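PDB 4B7O: iron-regulated outer membrane protein, which transports iron across the outer membrane of Neisseria meningitidis as a TonB-dependent transporter, probably taking it up as a siderophore complex. Local coordinates for residues D122-D127 with N329-E334; I359-M364 with N383-E388. One frame throughout, in Å; residues are numbered along the deposited sequence.

How the contacts relate
From the N terminus, the chain first builds the plug, and residues 122-127 lie in the loop that follows its strand 118-121. Contact 1 closes a long loop of 201 intervening residues, bringing this plug segment against strand 323-339 of the barrel. Contact 2 opens only after contact 1 has closed, so the two run in series and neither nest nor cross. It joins strands 355-373 and 376-391 as a hairpin, with 18 residues between its segments. Strand 355-373 is also the neighbour of strand 323-339, and the backbones of Leu333 and Thr361 are probably hydrogen-bonded. Contact 1 ties plug to barrel; contact 2 continues the wall by one strand. Plug residue Ser126 touches Thr361 of strand 355-373.

Contact 1. Residues D122-D127 with N329-E334; sequences DNAYSD and NAYVLE
Ala124 sets its methyl squarely on the ring of Tyr331. CB sits 3.3 Å from the centroid of that ring and only 10° off its normal, a CH-pi contact over the face. Tyr331 presents the ring this way because its CG is tucked between the backbone N and the carbonyl carbon (chi1 67°). Next to it, Leu333 reaches up with one branch: CD1 lies 3.7 Å from Tyr125 N, with the Ala124 methyl a little farther off.

The polar end belongs to two asparagines whose side chains cross at about a right angle. Asn329 ND2 donates to Asn123 O at 3.1 Å, arriving well above the carbonyl plane. In return, Asn123 ND2 makes a weak bond to Asn329 OD1 at 3.4 Å, with the amide planes 28° apart. Asn365 ND2 also donates to that OD1, so the barrel holds the Asn329 amide as well.

This is plug meeting barrel wall: strand 323-339 lies between strands 303-320 and 355-373, with Tyr331 and Leu333 touching both. Past the contact, the plug loop reaches strand 441-455 through a salt bridge from Asp127 to Lys442.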
ATOM      1  N   ASP A 122      10.877  -3.902  -0.280  1.00 37.61           N
ATOM      2  CA  ASP A 122      11.948  -4.726  -0.832  1.00 37.36           C
ATOM      3  C   ASP A 122      11.497  -5.826  -1.803  1.00 39.64           C
ATOM      4  O   ASP A 122      12.106  -6.900  -1.880  1.00 36.74           O
ATOM      5  CB  ASP A 122      12.781  -5.278   0.296  1.00 40.00           C
ATOM      6  CG  ASP A 122      13.491  -4.186   1.054  1.00 46.22           C
ATOM      7  OD1 ASP A 122      13.964  -3.218   0.407  1.00 49.61           O
ATOM      8  OD2 ASP A 122      13.591  -4.288   2.289  1.00 48.11           O
ATOM      9  N   ASN A 123      10.436  -5.541  -2.555  1.00 35.18           N
ATOM     10  CA  ASN A 123       9.946  -6.508  -3.498  1.00 41.18           C
ATOM     11  C   ASN A 123       9.325  -7.780  -2.861  1.00 43.49           C
ATOM     12  O   ASN A 123       9.472  -8.871  -3.385  1.00 38.70           O
ATOM     13  CB  ASN A 123      11.056  -6.918  -4.489  1.00 42.48           C
ATOM     14  CG  ASN A 123      10.478  -7.287  -5.856  1.00 44.38           C
ATOM     15  OD1 ASN A 123       9.461  -6.727  -6.269  1.00 41.14           O
ATOM     16  ND2 ASN A 123      11.104  -8.238  -6.544  1.00 39.89           N
ATOM     17  N   ALA A 124       8.653  -7.623  -1.725  1.00 40.81           N
ATOM     18  CA  ALA A 124       7.888  -8.681  -1.137  1.00 36.04           C
ATOM     19  C   ALA A 124       6.564  -8.109  -0.710  1.00 33.24           C
ATOM     20  O   ALA A 124       6.512  -7.071  -0.090  1.00 37.31           O
ATOM     21  CB  ALA A 124       8.625  -9.242   0.061  1.00 35.09           C
ATOM     22  N   TYR A 125       5.488  -8.826  -0.991  1.00 31.65           N
ATOM     23  CA  TYR A 125       4.179  -8.329  -0.699  1.00 31.10           C
ATOM     24  C   TYR A 125       3.207  -9.502  -0.796  1.00 32.46           C
ATOM     25  O   TYR A 125       3.415 -10.469  -1.504  1.00 37.55           O
ATOM     26  CB  TYR A 125       3.798  -7.256  -1.747  1.00 34.32           C
ATOM     27  CG  TYR A 125       4.010  -7.710  -3.227  1.00 30.87           C
ATOM     28  CD1 TYR A 125       5.229  -7.538  -3.863  1.00 32.40           C
ATOM     29  CD2 TYR A 125       2.990  -8.284  -3.954  1.00 33.31           C
ATOM     30  CE1 TYR A 125       5.443  -7.957  -5.181  1.00 34.03           C
ATOM     31  CE2 TYR A 125       3.180  -8.679  -5.275  1.00 36.54           C
ATOM     32  CZ  TYR A 125       4.416  -8.507  -5.868  1.00 35.69           C
ATOM     33  OH  TYR A 125       4.604  -8.890  -7.160  1.00 44.44           O
ATOM     34  N   SER A 126       2.078  -9.343  -0.164  1.00 36.11           N
ATOM     35  CA  SER A 126       1.123 -10.401  -0.012  1.00 37.29           C
ATOM     36  C   SER A 126      -0.179  -9.733  -0.346  1.00 36.86           C
ATOM     37  O   SER A 126      -0.291  -8.533  -0.229  1.00 40.50           O
ATOM     38  CB  SER A 126       1.119 -10.793   1.478  1.00 36.40           C
ATOM     39  OG  SER A 126      -0.081 -11.386   1.847  1.00 41.78           O
ATOM     40  N   ASP A 127      -1.175 -10.498  -0.752  1.00 40.07           N
ATOM     41  CA  ASP A 127      -2.397  -9.866  -1.145  1.00 39.95           C
ATOM     42  C   ASP A 127      -3.558 -10.287  -0.281  1.00 39.42           C
ATOM     43  O   ASP A 127      -4.691  -9.819  -0.465  1.00 43.95           O
ATOM     44  CB  ASP A 127      -2.635 -10.074  -2.654  1.00 46.66           C
ATOM     45  CG  ASP A 127      -2.974 -11.499  -3.020  1.00 52.45           C
ATOM     46  OD1 ASP A 127      -2.587 -12.426  -2.276  1.00 51.39           O
ATOM     47  OD2 ASP A 127      -3.609 -11.678  -4.083  1.00 57.43           O
ATOM     48  N   ASN A 329      15.229 -12.044  -5.560  1.00 41.24           N
ATOM     49  CA  ASN A 329      15.068 -12.055  -4.138  1.00 39.29           C
ATOM     50  C   ASN A 329      14.323 -13.282  -3.605  1.00 40.76           C
ATOM     51  O   ASN A 329      13.623 -14.002  -4.373  1.00 39.64           O
ATOM     52  CB  ASN A 329      14.480 -10.739  -3.656  1.00 36.96           C
ATOM     53  CG  ASN A 329      13.012 -10.616  -3.935  1.00 37.45           C
ATOM     54  OD1 ASN A 329      12.520 -10.982  -5.029  1.00 39.23           O
ATOM     55  ND2 ASN A 329      12.265 -10.097  -2.925  1.00 35.78           N
ATOM     56  N   ALA A 330      14.500 -13.540  -2.308  1.00 36.18           N
ATOM     57  CA  ALA A 330      13.692 -14.571  -1.688  1.00 38.48           C
ATOM     58  C   ALA A 330      13.273 -14.101  -0.319  1.00 39.74           C
ATOM     59  O   ALA A 330      14.085 -13.575   0.452  1.00 38.45           O
ATOM     60  CB  ALA A 330      14.510 -15.846  -1.546  1.00 41.73           C
ATOM     61  N   TYR A 331      12.018 -14.319   0.019  1.00 33.52           N
ATOM     62  CA  TYR A 331      11.591 -13.804   1.237  1.00 32.11           C
ATOM     63  C   TYR A 331      10.530 -14.652   1.935  1.00 32.52           C
ATOM     64  O   TYR A 331       9.879 -15.507   1.332  1.00 29.81           O
ATOM     65  CB  TYR A 331      11.051 -12.386   0.968  1.00 37.68           C
ATOM     66  CG  TYR A 331       9.817 -12.397   0.145  1.00 36.52           C
ATOM     67  CD1 TYR A 331       8.594 -12.523   0.723  1.00 36.31           C
ATOM     68  CD2 TYR A 331       9.901 -12.342  -1.254  1.00 41.41           C
ATOM     69  CE1 TYR A 331       7.455 -12.562  -0.065  1.00 43.76           C
ATOM     70  CE2 TYR A 331       8.786 -12.371  -2.041  1.00 39.41           C
ATOM     71  CZ  TYR A 331       7.575 -12.476  -1.447  1.00 41.09           C
ATOM     72  OH  TYR A 331       6.472 -12.485  -2.236  1.00 49.40           O
ATOM     73  N   VAL A 332      10.291 -14.281   3.191  1.00 33.28           N
ATOM     74  CA  VAL A 332       9.214 -14.840   4.045  1.00 33.70           C
ATOM     75  C   VAL A 332       8.548 -13.701   4.744  1.00 31.49           C
ATOM     76  O   VAL A 332       9.159 -12.947   5.464  1.00 32.99           O
ATOM     77  CB  VAL A 332       9.830 -15.737   5.145  1.00 38.25           C
ATOM     78  CG1 VAL A 332       8.748 -16.419   5.938  1.00 39.85           C
ATOM     79  CG2 VAL A 332      10.809 -16.747   4.525  1.00 39.84           C
ATOM     80  N   LEU A 333       7.288 -13.549   4.537  1.00 35.12           N
ATOM     81  CA  LEU A 333       6.617 -12.416   5.045  1.00 34.14           C
ATOM     82  C   LEU A 333       5.570 -12.948   6.011  1.00 38.19           C
ATOM     83  O   LEU A 333       4.749 -13.793   5.645  1.00 33.20           O
ATOM     84  CB  LEU A 333       5.917 -11.762   3.877  1.00 36.93           C
ATOM     85  CG  LEU A 333       5.866 -10.252   3.857  1.00 48.16           C
ATOM     86  CD1 LEU A 333       5.154  -9.776   2.596  1.00 51.16           C
ATOM     87  CD2 LEU A 333       5.175  -9.682   5.087  1.00 49.64           C
ATOM     88  N   GLU A 334       5.600 -12.472   7.251  1.00 38.96           N
ATOM     89  CA  GLU A 334       4.628 -12.910   8.232  1.00 41.39           C
ATOM     90  C   GLU A 334       3.800 -11.735   8.689  1.00 40.41           C
ATOM     91  O   GLU A 334       4.336 -10.721   9.078  1.00 42.18           O
ATOM     92  CB  GLU A 334       5.280 -13.583   9.457  1.00 41.00           C
ATOM     93  CG  GLU A 334       6.251 -14.720   9.119  1.00 54.16           C
ATOM     94  CD  GLU A 334       5.716 -16.172   9.281  1.00 56.43           C
ATOM     95  OE1 GLU A 334       4.469 -16.403   9.336  1.00 55.10           O
ATOM     96  OE2 GLU A 334       6.583 -17.098   9.331  1.00 52.57           O
TER

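Contact 2. Residues I359-M364 with N383-E388; sequences ITTRGM and NYRHQE
Thr360 and Glu388 bond to each other through both their backbone groups: Thr360 N to Glu388 O and Glu388 N to Thr360 O, each at 2.8 Å. The same two-way pattern returns at Arg362 with His386 and at Met364 with Tyr384, giving six backbone bonds in regular antiparallel register, with the strand directions 169° apart. Between them fall the non-hydrogen-bonded pairs Thr361 with Gln387 and Gly363 with Arg385. CA-H...O contacts fill in here, among them Gln387 CA to Thr360 O at 3.4 Å.

Van der Waals contacts between side chains are few. Around Thr361 the methyl CG2, turned anti to the backbone N, lies 3.8 Å from Arg385 CG, while Thr361 OG1 meets Gln387 CG at 3.3 Å, the Gln387 chain running alongside in the same direction. Arg385 then bends at chi3 (56°), and its guanidinium makes a salt bridge with Asp444 on the next strand. On the other face of the sheet Met364 crosses Tyr384 at a slant: CG is 3.9 Å from Tyr384 CB, and the terminal CE comes within 4.1 Å of Tyr384 CG.

Charged ends on that second face stay apart, with Arg362 NE still 6.9 Å from Glu388 OE1. Thr360 and Glu388 take polar partners beyond the hairpin, Glu334 and Asn439 respectively.

The chemistry therefore puts the hold in the backbone, as expected of neighbouring strands in a beta barrel, and leaves the side chains to serve two surroundings. Thr361 and Arg385 face the plug, where they touch Ser126 and Ile160. The opposite face is mixed: Met364 and Tyr384 pack beside Arg362, His386 and Glu388, three polar residues that would sit poorly in a hydrocarbon layer.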
ATOM      1  N   ILE A 359      -0.491 -15.166   8.855  1.00 36.48           N
ATOM      2  CA  ILE A 359      -0.472 -15.320   7.406  1.00 32.10           C
ATOM      3  C   ILE A 359       0.966 -15.366   6.977  1.00 33.42           C
ATOM      4  O   ILE A 359       1.761 -14.543   7.382  1.00 39.41           O
ATOM      5  CB  ILE A 359      -1.106 -14.147   6.690  1.00 35.31           C
ATOM      6  CG1 ILE A 359      -2.484 -13.840   7.228  1.00 32.87           C
ATOM      7  CG2 ILE A 359      -1.243 -14.483   5.210  1.00 41.78           C
ATOM      8  CD1 ILE A 359      -3.040 -12.596   6.587  1.00 32.82           C
ATOM      9  N   THR A 360       1.328 -16.324   6.165  1.00 31.56           N
ATOM     10  CA  THR A 360       2.727 -16.573   5.931  1.00 35.62           C
ATOM     11  C   THR A 360       2.860 -16.486   4.437  1.00 32.44           C
ATOM     12  O   THR A 360       2.098 -17.106   3.724  1.00 37.72           O
ATOM     13  CB  THR A 360       3.203 -18.004   6.450  1.00 39.91           C
ATOM     14  OG1 THR A 360       3.207 -18.072   7.880  1.00 42.46           O
ATOM     15  CG2 THR A 360       4.602 -18.297   6.043  1.00 34.41           C
ATOM     16  N   THR A 361       3.820 -15.729   3.956  1.00 31.83           N
ATOM     17  CA  THR A 361       3.977 -15.595   2.556  1.00 31.89           C
ATOM     18  C   THR A 361       5.366 -15.914   2.241  1.00 33.30           C
ATOM     19  O   THR A 361       6.264 -15.340   2.864  1.00 34.60           O
ATOM     20  CB  THR A 361       3.667 -14.149   2.126  1.00 31.45           C
ATOM     21  OG1 THR A 361       2.282 -13.918   2.388  1.00 32.07           O
ATOM     22  CG2 THR A 361       3.925 -13.933   0.609  1.00 29.80           C
ATOM     23  N   ARG A 362       5.566 -16.814   1.275  1.00 32.19           N
ATOM     24  CA  ARG A 362       6.949 -16.996   0.761  1.00 38.62           C
ATOM     25  C   ARG A 362       6.996 -16.740  -0.723  1.00 36.83           C
ATOM     26  O   ARG A 362       6.049 -17.059  -1.457  1.00 37.99           O
ATOM     27  CB  ARG A 362       7.498 -18.402   0.985  1.00 37.17           C
ATOM     28  CG  ARG A 362       7.286 -18.902   2.387  1.00 46.85           C
ATOM     29  CD  ARG A 362       6.903 -20.370   2.375  1.00 55.70           C
ATOM     30  NE  ARG A 362       7.576 -21.010   3.479  1.00 60.30           N
ATOM     31  CZ  ARG A 362       8.755 -21.607   3.362  1.00 68.57           C
ATOM     32  NH1 ARG A 362       9.359 -21.661   2.169  1.00 60.79           N
ATOM     33  NH2 ARG A 362       9.316 -22.167   4.439  1.00 72.30           N
ATOM     34  N   GLY A 363       8.101 -16.170  -1.159  1.00 37.92           N
ATOM     35  CA  GLY A 363       8.206 -15.769  -2.539  1.00 37.40           C
ATOM     36  C   GLY A 363       9.625 -15.704  -2.940  1.00 35.03           C
ATOM     37  O   GLY A 363      10.513 -15.558  -2.092  1.00 40.80           O
ATOM     38  N   MET A 364       9.835 -15.880  -4.229  1.00 36.52           N
ATOM     39  CA  MET A 364      11.118 -15.627  -4.856  1.00 38.08           C
ATOM     40  C   MET A 364      10.918 -15.009  -6.205  1.00 34.56           C
ATOM     41  O   MET A 364       9.925 -15.262  -6.864  1.00 38.77           O
ATOM     42  CB  MET A 364      11.969 -16.878  -4.962  1.00 37.22           C
ATOM     43  CG  MET A 364      11.152 -18.134  -4.975  1.00 48.33           C
ATOM     44  SD  MET A 364      12.216 -19.572  -5.184  1.00 56.50           S
ATOM     45  CE  MET A 364      11.107 -20.706  -6.041  1.00 47.76           C
ATOM     46  N   ASN A 383       8.374 -15.551 -11.267  1.00 43.69           N
ATOM     47  CA  ASN A 383       7.758 -15.080 -10.054  1.00 40.51           C
ATOM     48  C   ASN A 383       7.105 -16.262  -9.378  1.00 41.91           C
ATOM     49  O   ASN A 383       6.301 -16.958 -10.017  1.00 42.76           O
ATOM     50  CB  ASN A 383       6.647 -14.093 -10.394  1.00 46.55           C
ATOM     51  CG  ASN A 383       7.126 -12.916 -11.221  1.00 49.12           C
ATOM     52  OD1 ASN A 383       6.557 -12.653 -12.284  1.00 43.70           O
ATOM     53  ND2 ASN A 383       8.170 -12.203 -10.744  1.00 38.63           N
ATOM     54  N   TYR A 384       7.460 -16.490  -8.106  1.00 36.75           N
ATOM     55  CA  TYR A 384       6.761 -17.472  -7.272  1.00 37.96           C
ATOM     56  C   TYR A 384       6.217 -16.878  -5.967  1.00 38.58           C
ATOM     57  O   TYR A 384       6.956 -16.300  -5.172  1.00 40.46           O
ATOM     58  CB  TYR A 384       7.750 -18.602  -6.906  1.00 40.72           C
ATOM     59  CG  TYR A 384       7.132 -19.652  -6.022  1.00 43.44           C
ATOM     60  CD1 TYR A 384       6.272 -20.602  -6.571  1.00 46.49           C
ATOM     61  CD2 TYR A 384       7.356 -19.669  -4.629  1.00 44.46           C
ATOM     62  CE1 TYR A 384       5.671 -21.560  -5.794  1.00 46.64           C
ATOM     63  CE2 TYR A 384       6.771 -20.641  -3.826  1.00 45.19           C
ATOM     64  CZ  TYR A 384       5.928 -21.581  -4.438  1.00 47.66           C
ATOM     65  OH  TYR A 384       5.291 -22.556  -3.744  1.00 48.85           O
ATOM     66  N   ARG A 385       4.956 -17.055  -5.678  1.00 41.27           N
ATOM     67  CA  ARG A 385       4.499 -16.631  -4.357  1.00 41.85           C
ATOM     68  C   ARG A 385       3.647 -17.690  -3.720  1.00 39.27           C
ATOM     69  O   ARG A 385       2.708 -18.112  -4.347  1.00 46.85           O
ATOM     70  CB  ARG A 385       3.644 -15.366  -4.442  1.00 38.49           C
ATOM     71  CG  ARG A 385       3.450 -14.764  -3.074  1.00 38.67           C
ATOM     72  CD  ARG A 385       2.746 -13.439  -3.094  1.00 33.79           C
ATOM     73  NE  ARG A 385       1.488 -13.542  -3.762  1.00 37.01           N
ATOM     74  CZ  ARG A 385       0.820 -12.510  -4.256  1.00 32.98           C
ATOM     75  NH1 ARG A 385       1.288 -11.258  -4.142  1.00 31.40           N
ATOM     76  NH2 ARG A 385      -0.320 -12.761  -4.837  1.00 31.68           N
ATOM     77  N   HIS A 386       3.950 -18.073  -2.477  1.00 41.16           N
ATOM     78  CA  HIS A 386       3.084 -18.971  -1.682  1.00 37.24           C
ATOM     79  C   HIS A 386       2.532 -18.288  -0.469  1.00 36.43           C
ATOM     80  O   HIS A 386       3.295 -17.735   0.381  1.00 32.63           O
ATOM     81  CB  HIS A 386       3.858 -20.249  -1.257  1.00 42.60           C
ATOM     82  CG  HIS A 386       2.976 -21.326  -0.655  1.00 44.25           C
ATOM     83  ND1 HIS A 386       2.683 -21.369   0.669  1.00 42.37           N
ATOM     84  CD2 HIS A 386       2.287 -22.387  -1.246  1.00 44.33           C
ATOM     85  CE1 HIS A 386       1.860 -22.406   0.902  1.00 44.03           C
ATOM     86  NE2 HIS A 386       1.611 -23.020  -0.271  1.00 44.25           N
ATOM     87  N   GLN A 387       1.206 -18.304  -0.374  1.00 35.66           N
ATOM     88  CA  GLN A 387       0.539 -17.836   0.817  1.00 38.89           C
ATOM     89  C   GLN A 387      -0.149 -18.885   1.643  1.00 37.78           C
ATOM     90  O   GLN A 387      -0.848 -19.726   1.088  1.00 43.36           O
ATOM     91  CB  GLN A 387      -0.505 -16.800   0.442  1.00 41.59           C
ATOM     92  CG  GLN A 387       0.095 -15.422   0.446  1.00 50.26           C
ATOM     93  CD  GLN A 387      -0.705 -14.480  -0.382  1.00 48.37           C
ATOM     94  OE1 GLN A 387      -0.763 -14.616  -1.609  1.00 49.34           O
ATOM     95  NE2 GLN A 387      -1.336 -13.522   0.275  1.00 45.98           N
ATOM     96  N   GLU A 388      -0.054 -18.768   2.969  1.00 37.40           N
ATOM     97  CA  GLU A 388      -0.801 -19.690   3.856  1.00 41.77           C
ATOM     98  C   GLU A 388      -1.371 -18.957   5.038  1.00 42.73           C
ATOM     99  O   GLU A 388      -0.611 -18.296   5.769  1.00 41.28           O
ATOM    100  CB  GLU A 388       0.085 -20.839   4.371  1.00 39.05           C
ATOM    101  CG  GLU A 388      -0.712 -21.933   5.091  1.00 39.75           C
ATOM    102  CD  GLU A 388       0.097 -23.171   5.612  1.00 51.51           C
ATOM    103  OE1 GLU A 388       1.341 -23.305   5.371  1.00 49.85           O
ATOM    104  OE2 GLU A 388      -0.532 -24.032   6.301  1.00 49.85           O
TER